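Local atomic coordinates of CheA (Treponema denticola, PDB entry 6Y1Y), a protein that probably autophosphorylates as a chemotaxis histidine kinase and passes the phosphate to CheY or CheB, the piece described here being its dimerization domain. Residues V21-K24 and A25-Q29; T52-L55 and L56-P60. All coordinates share one frame; numbering follows the deposited sequence.

Contact 1: V21-K24 and A25-Q29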
loop_
_atom_site.group_PDB
_atom_site.type_symbol
_atom_site.label_atom_id
_atom_site.label_comp_id
_atom_site.label_asym_id
_atom_site.label_seq_id
_atom_site.Cartn_x
_atom_site.Cartn_y
_atom_site.Cartn_z
ATOM N N VAL B 21 20.312 -2.952 11.283
ATOM C CA VAL B 21 19.906 -4.287 10.852
ATOM C C VAL B 21 18.496 -4.604 11.337
ATOM O O VAL B 21 17.698 -5.216 10.615
ATOM C CB VAL B 21 20.930 -5.329 11.342
ATOM C CG1 VAL B 21 20.383 -6.742 11.152
ATOM C CG2 VAL B 21 22.261 -5.157 10.609
ATOM N N ILE B 22 18.164 -4.185 12.558
ATOM C CA ILE B 22 16.820 -4.413 13.082
ATOM C C ILE B 22 15.807 -3.641 12.258
ATOM O O ILE B 22 14.757 -4.166 11.867
ATOM C CB ILE B 22 16.748 -4.000 14.563
ATOM C CG1 ILE B 22 17.640 -4.903 15.415
ATOM C CG2 ILE B 22 15.303 -3.984 15.049
ATOM C CD1 ILE B 22 17.803 -4.421 16.844
ATOM N N THR B 23 16.118 -2.379 11.971
ATOM C CA THR B 23 15.227 -1.567 11.157
ATOM C C THR B 23 15.073 -2.153 9.757
ATOM O O THR B 23 13.958 -2.209 9.222
ATOM C CB THR B 23 15.757 -0.132 11.123
ATOM O OG1 THR B 23 15.788 0.386 12.459
ATOM C CG2 THR B 23 14.868 0.752 10.287
ATOM N N LYS B 24 16.178 -2.617 9.157
ATOM C CA LYS B 24 16.099 -3.266 7.848
ATOM C C LYS B 24 15.176 -4.478 7.878
ATOM O O LYS B 24 14.365 -4.674 6.963
ATOM C CB LYS B 24 17.498 -3.674 7.370
ATOM C CG LYS B 24 17.545 -4.247 5.942
ATOM C CD LYS B 24 17.356 -5.779 5.857
ATOM C CE LYS B 24 16.895 -6.186 4.450
ATOM N NZ LYS B 24 16.654 -7.653 4.279
ATOM N N ALA B 25 15.292 -5.311 8.910
ATOM C CA ALA B 25 14.417 -6.475 9.005
ATOM C C ALA B 25 12.957 -6.048 9.080
ATOM O O ALA B 25 12.078 -6.691 8.489
ATOM C CB ALA B 25 14.799 -7.331 10.213
ATOM N N SER B 26 12.676 -4.947 9.781
ATOM C CA SER B 26 11.298 -4.484 9.880
ATOM C C SER B 26 10.819 -3.928 8.544
ATOM O O SER B 26 9.687 -4.189 8.124
ATOM C CB SER B 26 11.195 -3.428 10.978
ATOM O OG SER B 26 9.924 -2.796 10.996
ATOM N N LEU B 27 11.693 -3.217 7.833
ATOM C CA LEU B 27 11.340 -2.699 6.516
ATOM C C LEU B 27 11.093 -3.837 5.542
ATOM O O LEU B 27 10.189 -3.757 4.705
ATOM C CB LEU B 27 12.444 -1.772 5.997
ATOM C CG LEU B 27 12.511 -0.434 6.729
ATOM C CD1 LEU B 27 13.838 0.258 6.486
ATOM C CD2 LEU B 27 11.357 0.476 6.308
ATOM N N ASN B 28 11.883 -4.911 5.634
ATOM C CA ASN B 28 11.630 -6.074 4.791
ATOM C C ASN B 28 10.234 -6.640 5.038
ATOM O O ASN B 28 9.513 -6.960 4.089
ATOM C CB ASN B 28 12.696 -7.145 5.030
ATOM C CG ASN B 28 12.476 -8.383 4.185
ATOM O OD1 ASN B 28 12.508 -8.333 2.944
ATOM N ND2 ASN B 28 12.232 -9.507 4.851
ATOM N N GLN B 29 9.826 -6.752 6.306
ATOM C CA GLN B 29 8.482 -7.235 6.595
ATOM C C GLN B 29 7.428 -6.294 6.030
ATOM O O GLN B 29 6.368 -6.752 5.584
ATOM C CB GLN B 29 8.310 -7.434 8.095
ATOM C CG GLN B 29 9.071 -8.664 8.611
ATOM C CD GLN B 29 8.711 -9.943 7.856
ATOM O OE1 GLN B 29 9.573 -10.604 7.280
ATOM N NE2 GLN B 29 7.431 -10.290 7.854
#

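Contact 2: T52-L55 and L56-P60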
loop_
_atom_site.group_PDB
_atom_site.type_symbol
_atom_site.label_atom_id
_atom_site.label_comp_id
_atom_site.label_asym_id
_atom_site.label_seq_id
_atom_site.Cartn_x
_atom_site.Cartn_y
_atom_site.Cartn_z
ATOM N N THR B 52 -20.267 -6.116 -9.263
ATOM C CA THR B 52 -20.810 -4.883 -9.831
ATOM C C THR B 52 -21.470 -5.146 -11.174
ATOM O O THR B 52 -22.593 -4.688 -11.413
ATOM C CB THR B 52 -19.696 -3.849 -9.976
ATOM O OG1 THR B 52 -19.177 -3.508 -8.692
ATOM C CG2 THR B 52 -20.214 -2.582 -10.659
ATOM N N ARG B 53 -20.822 -5.941 -12.035
ATOM C CA ARG B 53 -21.450 -6.334 -13.292
ATOM C C ARG B 53 -22.769 -7.053 -13.045
ATOM O O ARG B 53 -23.769 -6.786 -13.726
ATOM C CB ARG B 53 -20.503 -7.218 -14.104
ATOM C CG ARG B 53 -19.429 -6.451 -14.868
ATOM C CD ARG B 53 -18.689 -7.367 -15.849
ATOM N NE ARG B 53 -18.063 -8.501 -15.171
ATOM C CZ ARG B 53 -16.804 -8.518 -14.740
ATOM N NH1 ARG B 53 -16.022 -7.461 -14.919
ATOM N NH2 ARG B 53 -16.330 -9.597 -14.128
ATOM N N ARG B 54 -22.804 -7.946 -12.054
ATOM C CA ARG B 54 -24.035 -8.687 -11.787
ATOM C C ARG B 54 -25.151 -7.764 -11.301
ATOM O O ARG B 54 -26.302 -7.889 -11.737
ATOM C CB ARG B 54 -23.753 -9.791 -10.769
ATOM C CG ARG B 54 -24.991 -10.526 -10.291
ATOM C CD ARG B 54 -24.622 -11.894 -9.732
ATOM N NE ARG B 54 -23.759 -11.816 -8.557
ATOM C CZ ARG B 54 -22.483 -12.174 -8.545
ATOM N NH1 ARG B 54 -21.908 -12.640 -9.651
ATOM N NH2 ARG B 54 -21.774 -12.078 -7.425
ATOM N N LEU B 55 -24.832 -6.827 -10.401
ATOM C CA LEU B 55 -25.853 -5.895 -9.919
ATOM C C LEU B 55 -26.397 -5.019 -11.048
ATOM O O LEU B 55 -27.613 -4.785 -11.140
ATOM C CB LEU B 55 -25.271 -5.043 -8.797
ATOM C CG LEU B 55 -26.203 -3.975 -8.222
ATOM C CD1 LEU B 55 -27.467 -4.601 -7.658
ATOM C CD2 LEU B 55 -25.472 -3.176 -7.163
ATOM N N LEU B 56 -25.509 -4.498 -11.894
ATOM C CA LEU B 56 -25.924 -3.672 -13.024
ATOM C C LEU B 56 -26.781 -4.462 -14.004
ATOM O O LEU B 56 -27.720 -3.916 -14.594
ATOM C CB LEU B 56 -24.691 -3.103 -13.729
ATOM C CG LEU B 56 -23.929 -2.054 -12.922
ATOM C CD1 LEU B 56 -22.708 -1.580 -13.700
ATOM C CD2 LEU B 56 -24.846 -0.892 -12.534
ATOM N N ASP B 57 -26.441 -5.730 -14.243
ATOM C CA ASP B 57 -27.253 -6.542 -15.141
ATOM C C ASP B 57 -28.598 -6.887 -14.520
ATOM O O ASP B 57 -29.636 -6.841 -15.197
ATOM C CB ASP B 57 -26.511 -7.830 -15.484
ATOM C CG ASP B 57 -27.297 -8.705 -16.434
ATOM O OD1 ASP B 57 -27.653 -8.200 -17.516
ATOM O OD2 ASP B 57 -27.570 -9.878 -16.098
ATOM N N LYS B 58 -28.618 -7.133 -13.209
ATOM C CA LYS B 58 -29.863 -7.541 -12.575
ATOM C C LYS B 58 -30.879 -6.418 -12.501
ATOM O O LYS B 58 -32.081 -6.684 -12.571
ATOM C CB LYS B 58 -29.583 -8.053 -11.166
ATOM C CG LYS B 58 -29.133 -9.482 -11.122
ATOM C CD LYS B 58 -28.878 -9.941 -9.698
ATOM C CE LYS B 58 -28.716 -11.457 -9.667
ATOM N NZ LYS B 58 -28.602 -11.994 -8.275
ATOM N N MET B 59 -30.442 -5.171 -12.361
ATOM C CA MET B 59 -31.414 -4.127 -12.050
ATOM C C MET B 59 -32.454 -3.961 -13.144
ATOM O O MET B 59 -33.657 -4.031 -12.823
ATOM C CB MET B 59 -30.724 -2.797 -11.739
ATOM C CG MET B 59 -31.754 -1.794 -11.216
ATOM S SD MET B 59 -31.150 -0.240 -10.538
ATOM C CE MET B 59 -30.642 -0.797 -8.904
ATOM N N PRO B 60 -32.102 -3.817 -14.423
ATOM C CA PRO B 60 -33.157 -3.705 -15.443
ATOM C C PRO B 60 -33.943 -4.989 -15.605
ATOM O O PRO B 60 -35.166 -4.946 -15.803
ATOM C CB PRO B 60 -32.390 -3.338 -16.725
ATOM C CG PRO B 60 -31.036 -2.874 -16.263
ATOM C CD PRO B 60 -30.760 -3.659 -15.016
HETATM O O HOH W 1 -27.063 -10.643 -13.690
#

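Contact 1: V21-K24 and A25-Q29
Thr23 and Leu27, one helical turn apart, form the apolar part of this contact: their side chains run side by side in the same direction, and CG2 of Thr23 meets CD1 of Leu27 at 4.0 Å. The methyl reaches forward because it stands opposite the threonine's own backbone N, with chi1 of -61° placing OG1 beside that N instead. Leu27 also packs against that turn's carbonyl oxygen, its CG 3.4 Å from Thr23 O. Both residues are buried against helix 93-125, Thr23 on Leu111 and Ile114, Leu27 on Phe104 and Ser107, and Leu27 additionally meets Leu111 of the second subunit.

The hydroxyls of Thr23 and Ser26 find partners beyond the two segments. Thr23 OG1 hydrogen-bonds to Glu19 O, one turn back, and to Asn110 ND2; Ser26 OG bonds to Ser107 OG, linking the two long helices. On another face, Lys24 bends at chi2 (-90°) and runs alongside Asn28, bringing NZ to 4.1 Å from Asn28 CB, a van der Waals approach.

Four successive backbone bonds hold the turns: Ala25 N to Val21 O, Ser26 N to Ile22 O, Leu27 N to Thr23 O (2.8 Å) and Asn28 N to Lys24 O. This unbroken i to i+4 ladder is that of a regular alpha helix; the buried stripe of Thr23 and Leu27, turned to helix 93-125 and, at Leu27, to the neighbouring subunit as well, is what marks the helical bundle of the CheA dimerization domain.

Contact 2: T52-L55 and L56-P60
Arg54 meets Lys58 through its aliphatic stem and not its flat guanidinium group: CG lies 3.9 Å from Lys58 CE, the two chains running side by side. A bend at chi3 (63°) carries the guanidinium off this stem, and salt bridges take it up at NE, to Glu82, and at NH1, to Asp50. Another flat group, the carboxylate of Asp57, receives a hydrogen bond from a water at 2.6 Å from OD2; the same water makes a weak, long bond to Arg54 O (3.5 Å). Lys58, extended beyond CG, ends in salt bridges from NZ to Glu82 and Asp78, so Glu82 collects both cations and probably offsets their like charge.

These turns belong to the long helix 7-67 in the dimerization domain, where helix 72-87 folds back along it and the second subunit packs alongside. Thr52 and Leu56 serve that interface: CG2 of Thr52 touches CD1 of Leu56 at 4.1 Å. Thr52 rests on Leu86, and Leu56 on Tyr83 of the second subunit. Backbone bonds join Leu56 N to Thr52 O, Asp57 N to Arg53 O, Lys58 N to Arg54 O and Met59 N to Leu55 O (3.1 Å). The ladder then skips a rung, because the N of Pro60 carries no hydrogen for the carbonyl of Leu56, and the helix kinks there.

How the contacts relate
From the N terminus, helix 7-67 passes through contact 1 and then, farther along, contact 2; the two are strictly in series, neither nested nor crossed. Neither closes a loop, since the segments of each are consecutive turns of one helix. Their centres lie 46 Å apart, and their nearest atoms about 29 Å, on opposite sides of the chain's centre. What differs is the return partner: contact 1 faces helix 93-125, whereas contact 2 faces helix 72-87, nearer the hairpin turn after residue 67. Both touch the second subunit, illustrating how one long helix can pair with a broken return helix while presenting a surface for dimerization at widely separated points.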